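Local structure of plastocyanin (Adiantum capillus-veneris, 1KDJ) at residues V27-V32 / F73-S78; G36-F41 / F85-H90. The protein carries electrons between the cytochrome b6-f complex and P700 of photosystem I, using a single bound copper ion. All blocks are in the same frame, centred on the assembly; numbering follows the deposited sequence.

Contact 1 and contact 2 lie in different sheets of the plastocyanin beta sandwich, their centres about 12 Å apart and on opposite sides of the molecule's centre. Contact 1 pairs strand 27-31 with strand 72-75, at one edge of its sheet; contact 2 pairs strand 40-41, at the border of the other sheet, with the end of strand 81-86 and the copper-binding loop after it. Along the chain the segments alternate, 27-32, 36-41, 73-78, 85-90, so both pairings span helix 49-57. The sheets meet in the core, where F29 packs against I39 and F85, and L31 CD1 lies 3.7 Å from H37 CD2, joining contact 1 to a copper ligand.

Contact 1. Residues V27-V32 / F73-S78; sequences VEFTLV and FKAKVS
At the border of one sheet of the beta sandwich, strand 27-31 runs antiparallel to strand 72-75, with V27 opposite A75, E28 opposite K74 and F29 opposite F73. Four backbone hydrogen bonds tie the two hydrogen-bonded pairs. V27 N gives a nearly straight bond to A75 O at 2.9 Å, and F29 N an equally straight one to F73 O at 2.8 Å; A75 N and F73 N return bonds to V27 O and F29 O. V27 O also takes a CA-H...O contact from K74.

One face carries V27, F29, F73 and A75. The side chains of F29 and F73 run alongside each other and touch CD2 to CD2 at 4.1 Å. F73 O sits in the plane of the F29 ring at its edge, 3.6 Å from CD2; A75 CB also stands at the edge, near CE2. V27 CG1 lies over one face of that ring, toward its rim.

On the outward face E28 and K74 form a long, weak salt bridge, OE1 to NZ 3.4 Å. The lysine bends at chi3 (-68°), bringing CE against E28 CG. An apolar face laid against the facing sheet, here with F29 edge-to-face with F85, is typical of the cupredoxin beta sandwich.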
loop_
_atom_site.group_PDB
_atom_site.type_symbol
_atom_site.label_atom_id
_atom_site.label_comp_id
_atom_site.label_asym_id
_atom_site.label_seq_id
_atom_site.Cartn_x
_atom_site.Cartn_y
_atom_site.Cartn_z
ATOM N N VAL A 27 -2.351 7.191 -5.018
ATOM C CA VAL A 27 -2.791 5.812 -5.111
ATOM C C VAL A 27 -3.809 5.702 -3.975
ATOM O O VAL A 27 -3.472 5.963 -2.816
ATOM C CB VAL A 27 -1.639 4.868 -4.891
ATOM C CG1 VAL A 27 -2.099 3.434 -5.069
ATOM C CG2 VAL A 27 -0.566 5.132 -5.937
ATOM N N GLU A 28 -5.078 5.441 -4.295
ATOM C CA GLU A 28 -6.111 5.317 -3.290
ATOM C C GLU A 28 -6.355 3.831 -3.086
ATOM O O GLU A 28 -6.676 3.110 -4.036
ATOM C CB GLU A 28 -7.376 5.966 -3.755
ATOM C CG GLU A 28 -8.376 6.117 -2.625
ATOM C CD GLU A 28 -9.743 6.560 -3.131
ATOM O OE1 GLU A 28 -9.825 7.600 -3.808
ATOM O OE2 GLU A 28 -10.727 5.852 -2.867
ATOM N N PHE A 29 -6.132 3.338 -1.877
ATOM C CA PHE A 29 -6.365 1.945 -1.518
ATOM C C PHE A 29 -7.743 1.918 -0.864
ATOM O O PHE A 29 -8.048 2.769 -0.035
ATOM C CB PHE A 29 -5.308 1.498 -0.547
ATOM C CG PHE A 29 -3.898 1.436 -1.090
ATOM C CD1 PHE A 29 -3.441 0.286 -1.685
ATOM C CD2 PHE A 29 -3.056 2.515 -0.936
ATOM C CE1 PHE A 29 -2.147 0.168 -2.135
ATOM C CE2 PHE A 29 -1.761 2.391 -1.401
ATOM C CZ PHE A 29 -1.296 1.238 -1.991
ATOM N N THR A 30 -8.642 1.028 -1.274
ATOM C CA THR A 30 -9.997 0.974 -0.752
ATOM C C THR A 30 -10.277 -0.454 -0.351
ATOM O O THR A 30 -10.014 -1.408 -1.088
ATOM C CB THR A 30 -11.033 1.364 -1.782
ATOM O OG1 THR A 30 -10.675 2.670 -2.235
ATOM C CG2 THR A 30 -12.446 1.384 -1.212
ATOM N N LEU A 31 -10.751 -0.591 0.879
ATOM C CA LEU A 31 -11.063 -1.885 1.453
ATOM C C LEU A 31 -12.296 -2.500 0.773
ATOM O O LEU A 31 -13.305 -1.812 0.603
ATOM C CB LEU A 31 -11.360 -1.748 2.955
ATOM C CG LEU A 31 -11.719 -3.040 3.645
ATOM C CD1 LEU A 31 -10.505 -3.904 3.823
ATOM C CD2 LEU A 31 -12.360 -2.696 4.963
ATOM N N VAL A 32 -12.219 -3.763 0.381
ATOM C CA VAL A 32 -13.398 -4.478 -0.087
ATOM C C VAL A 32 -13.570 -5.665 0.884
ATOM O O VAL A 32 -12.609 -6.376 1.190
ATOM C CB VAL A 32 -13.187 -4.968 -1.553
ATOM C CG1 VAL A 32 -14.447 -5.700 -2.019
ATOM C CG2 VAL A 32 -12.954 -3.792 -2.496
ATOM N N PHE A 73 -7.283 4.693 2.160
ATOM C CA PHE A 73 -5.998 5.288 2.503
ATOM C C PHE A 73 -5.391 5.795 1.201
ATOM O O PHE A 73 -5.341 5.053 0.225
ATOM C CB PHE A 73 -5.067 4.258 3.076
ATOM C CG PHE A 73 -3.674 4.785 3.386
ATOM C CD1 PHE A 73 -3.526 5.841 4.272
ATOM C CD2 PHE A 73 -2.588 4.202 2.777
ATOM C CE1 PHE A 73 -2.269 6.323 4.552
ATOM C CE2 PHE A 73 -1.339 4.690 3.068
ATOM C CZ PHE A 73 -1.185 5.741 3.945
ATOM N N LYS A 74 -4.827 6.998 1.195
ATOM C CA LYS A 74 -4.264 7.609 -0.008
ATOM C C LYS A 74 -2.768 7.858 0.201
ATOM O O LYS A 74 -2.392 8.431 1.242
ATOM C CB LYS A 74 -5.041 8.885 -0.227
ATOM C CG LYS A 74 -4.870 9.528 -1.581
ATOM C CD LYS A 74 -6.032 10.492 -1.803
ATOM C CE LYS A 74 -7.342 9.699 -1.943
ATOM N NZ LYS A 74 -8.356 10.467 -2.655
ATOM N N ALA A 75 -1.930 7.372 -0.712
ATOM C CA ALA A 75 -0.482 7.509 -0.630
ATOM C C ALA A 75 0.043 8.256 -1.881
ATOM O O ALA A 75 -0.507 8.063 -2.980
ATOM C CB ALA A 75 0.177 6.151 -0.601
ATOM N N LYS A 76 1.061 9.129 -1.757
ATOM C CA LYS A 76 1.688 9.845 -2.880
ATOM C C LYS A 76 3.189 9.651 -2.746
ATOM O O LYS A 76 3.746 9.864 -1.660
ATOM C CB LYS A 76 1.414 11.335 -2.830
ATOM C CG LYS A 76 0.094 11.777 -3.373
ATOM C CD LYS A 76 -0.142 13.149 -2.824
ATOM C CE LYS A 76 -1.040 13.965 -3.731
ATOM N NZ LYS A 76 -0.244 14.485 -4.832
ATOM N N VAL A 77 3.857 9.153 -3.777
ATOM C CA VAL A 77 5.293 8.976 -3.811
ATOM C C VAL A 77 5.761 9.697 -5.109
ATOM O O VAL A 77 5.230 9.546 -6.238
ATOM C CB VAL A 77 5.657 7.486 -3.847
ATOM C CG1 VAL A 77 7.180 7.354 -3.914
ATOM C CG2 VAL A 77 5.142 6.754 -2.591
ATOM N N SER A 78 6.652 10.662 -4.882
ATOM C CA SER A 78 7.251 11.462 -5.948
ATOM C C SER A 78 8.517 10.881 -6.571
ATOM O O SER A 78 8.774 11.195 -7.735
ATOM C CB SER A 78 7.561 12.875 -5.400
ATOM O OG SER A 78 6.515 13.445 -4.611
#

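Contact 2. Residues G36-F41 / F85-H90; sequences GHNIVF and FYCTPH. With CU (copper (II) ion), chain B.
H37, C87 and H90 bring the two segments together on one copper ion, held by H37 ND1 at 1.9 Å, C87 SG at 2.3 Å and H90 ND1 at 2.1 Å; M95 completes the site. The imidazoles meet rim to rim, planes at 58°, with C87 SG in the plane of the H37 ring at its edge. The thiolate also accepts a hydrogen bond from N38 N at 3.4 Å.

N38 closes the tightly packed part. Its CG stands between the backbone N and carbonyl carbon (chi1 68°), and OD1 takes two bonds in its carbonyl plane, from T88 N at 2.7 Å and, on a lone pair, T88 OG1 at 3.1 Å; ND2 is held by D64 O. An alanine here would probably leave T88 N and OG1 without their shared acceptor and D64 O without this donor, freeing the turn after C87 to shift. Deeper in, F85 CB lies over one face of the F41 ring, 4.0 Å from its centroid, and the F85 edge is turned toward that face.

V40 and Y86 exchange two backbone hydrogen bonds; their side chains, on the opposite face, are partly exposed and reach solvent. V40 CB sits over the Y86 ring, toward its rim, and a water links F41 O with Y86 OH, which also bonds E62. At the copper end P89 is exposed.

In this type 1 blue copper site the N38 N-H probably stabilises the sulfur's negative charge, and stacking of H90 on F12 is consistent with hindered protonation of an active-site histidine.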
loop_
_atom_site.group_PDB
_atom_site.type_symbol
_atom_site.label_atom_id
_atom_site.label_comp_id
_atom_site.label_asym_id
_atom_site.label_seq_id
_atom_site.Cartn_x
_atom_site.Cartn_y
_atom_site.Cartn_z
ATOM N N GLY A 36 -10.182 -6.642 7.858
ATOM C CA GLY A 36 -9.417 -5.410 7.905
ATOM C C GLY A 36 -8.037 -5.703 7.373
ATOM O O GLY A 36 -7.475 -6.814 7.384
ATOM N N HIS A 37 -7.405 -4.673 6.821
ATOM C CA HIS A 37 -6.087 -4.811 6.196
ATOM C C HIS A 37 -5.395 -3.471 6.327
ATOM O O HIS A 37 -6.060 -2.481 6.608
ATOM C CB HIS A 37 -6.164 -5.093 4.680
ATOM C CG HIS A 37 -6.809 -6.420 4.295
ATOM N ND1 HIS A 37 -6.078 -7.516 4.389
ATOM C CD2 HIS A 37 -8.060 -6.639 3.773
ATOM C CE1 HIS A 37 -6.868 -8.471 3.906
ATOM N NE2 HIS A 37 -8.017 -7.934 3.551
ATOM N N ASN A 38 -4.103 -3.392 6.082
ATOM C CA ASN A 38 -3.520 -2.046 5.969
ATOM C C ASN A 38 -2.427 -2.055 4.895
ATOM O O ASN A 38 -2.236 -3.071 4.209
ATOM C CB ASN A 38 -2.924 -1.573 7.337
ATOM C CG ASN A 38 -1.709 -2.297 7.827
ATOM O OD1 ASN A 38 -1.106 -3.223 7.297
ATOM N ND2 ASN A 38 -1.329 -1.914 9.018
ATOM N N ILE A 39 -1.682 -0.952 4.751
ATOM C CA ILE A 39 -0.666 -0.844 3.704
ATOM C C ILE A 39 0.539 -0.162 4.336
ATOM O O ILE A 39 0.388 0.969 4.796
ATOM C CB ILE A 39 -1.102 0.064 2.500
ATOM C CG1 ILE A 39 -2.402 -0.467 1.840
ATOM C CG2 ILE A 39 0.070 0.127 1.476
ATOM C CD1 ILE A 39 -3.749 -0.041 2.491
ATOM N N VAL A 40 1.653 -0.840 4.281
ATOM C CA VAL A 40 2.922 -0.341 4.776
ATOM C C VAL A 40 3.948 -0.587 3.688
ATOM O O VAL A 40 4.076 -1.703 3.182
ATOM C CB VAL A 40 3.340 -1.095 6.095
ATOM C CG1 VAL A 40 4.695 -0.616 6.602
ATOM C CG2 VAL A 40 2.314 -0.818 7.166
ATOM N N PHE A 41 4.746 0.451 3.377
ATOM C CA PHE A 41 5.805 0.335 2.389
ATOM C C PHE A 41 7.076 -0.201 2.974
ATOM O O PHE A 41 7.426 0.170 4.085
ATOM C CB PHE A 41 6.100 1.709 1.739
ATOM C CG PHE A 41 5.127 2.030 0.604
ATOM C CD1 PHE A 41 5.403 1.560 -0.668
ATOM C CD2 PHE A 41 3.971 2.717 0.851
ATOM C CE1 PHE A 41 4.500 1.787 -1.686
ATOM C CE2 PHE A 41 3.076 2.936 -0.174
ATOM C CZ PHE A 41 3.337 2.472 -1.438
ATOM N N PHE A 85 4.913 -2.872 -1.156
ATOM C CA PHE A 85 4.088 -2.577 -0.003
ATOM C C PHE A 85 3.447 -3.899 0.423
ATOM O O PHE A 85 3.345 -4.865 -0.360
ATOM C CB PHE A 85 3.000 -1.526 -0.312
ATOM C CG PHE A 85 2.077 -1.781 -1.491
ATOM C CD1 PHE A 85 0.912 -2.496 -1.297
ATOM C CD2 PHE A 85 2.408 -1.321 -2.756
ATOM C CE1 PHE A 85 0.083 -2.758 -2.370
ATOM C CE2 PHE A 85 1.571 -1.589 -3.818
ATOM C CZ PHE A 85 0.403 -2.315 -3.631
ATOM N N TYR A 86 3.066 -3.953 1.698
ATOM C CA TYR A 86 2.513 -5.175 2.263
ATOM C C TYR A 86 1.463 -4.846 3.299
ATOM O O TYR A 86 1.303 -3.680 3.682
ATOM C CB TYR A 86 3.643 -6.027 2.874
ATOM C CG TYR A 86 4.373 -5.373 4.032
ATOM C CD1 TYR A 86 3.894 -5.543 5.321
ATOM C CD2 TYR A 86 5.517 -4.619 3.790
ATOM C CE1 TYR A 86 4.550 -4.960 6.383
ATOM C CE2 TYR A 86 6.176 -4.037 4.863
ATOM C CZ TYR A 86 5.686 -4.214 6.139
ATOM O OH TYR A 86 6.318 -3.627 7.201
ATOM N N CYS A 87 0.684 -5.866 3.679
ATOM C CA CYS A 87 -0.327 -5.676 4.700
ATOM C C CYS A 87 0.287 -6.216 5.984
ATOM O O CYS A 87 0.707 -7.365 5.921
ATOM C CB CYS A 87 -1.580 -6.490 4.354
ATOM S SG CYS A 87 -2.746 -6.503 5.729
ATOM N N THR A 88 0.317 -5.540 7.126
ATOM C CA THR A 88 0.887 -6.102 8.347
ATOM C C THR A 88 0.242 -7.396 8.882
ATOM O O THR A 88 0.972 -8.375 8.941
ATOM C CB THR A 88 0.851 -4.975 9.393
ATOM O OG1 THR A 88 1.568 -3.860 8.821
ATOM C CG2 THR A 88 1.406 -5.434 10.750
ATOM N N PRO A 89 -1.058 -7.553 9.159
ATOM C CA PRO A 89 -1.626 -8.820 9.615
ATOM C C PRO A 89 -1.299 -9.988 8.706
ATOM O O PRO A 89 -0.945 -11.061 9.184
ATOM C CB PRO A 89 -3.094 -8.614 9.681
ATOM C CG PRO A 89 -3.373 -7.168 9.650
ATOM C CD PRO A 89 -2.123 -6.567 8.995
ATOM N N HIS A 90 -1.296 -9.758 7.355
ATOM C CA HIS A 90 -1.243 -10.891 6.423
ATOM C C HIS A 90 0.033 -10.969 5.605
ATOM O O HIS A 90 0.114 -11.662 4.582
ATOM C CB HIS A 90 -2.499 -10.825 5.508
ATOM C CG HIS A 90 -3.843 -10.777 6.259
ATOM N ND1 HIS A 90 -4.584 -9.686 6.233
ATOM C CD2 HIS A 90 -4.435 -11.762 7.003
ATOM C CE1 HIS A 90 -5.657 -9.924 6.958
ATOM N NE2 HIS A 90 -5.542 -11.168 7.395
HETATM CU CU CU B . -4.351 -7.964 5.117
HETATM O O HOH W 1 8.249 -1.470 6.286
#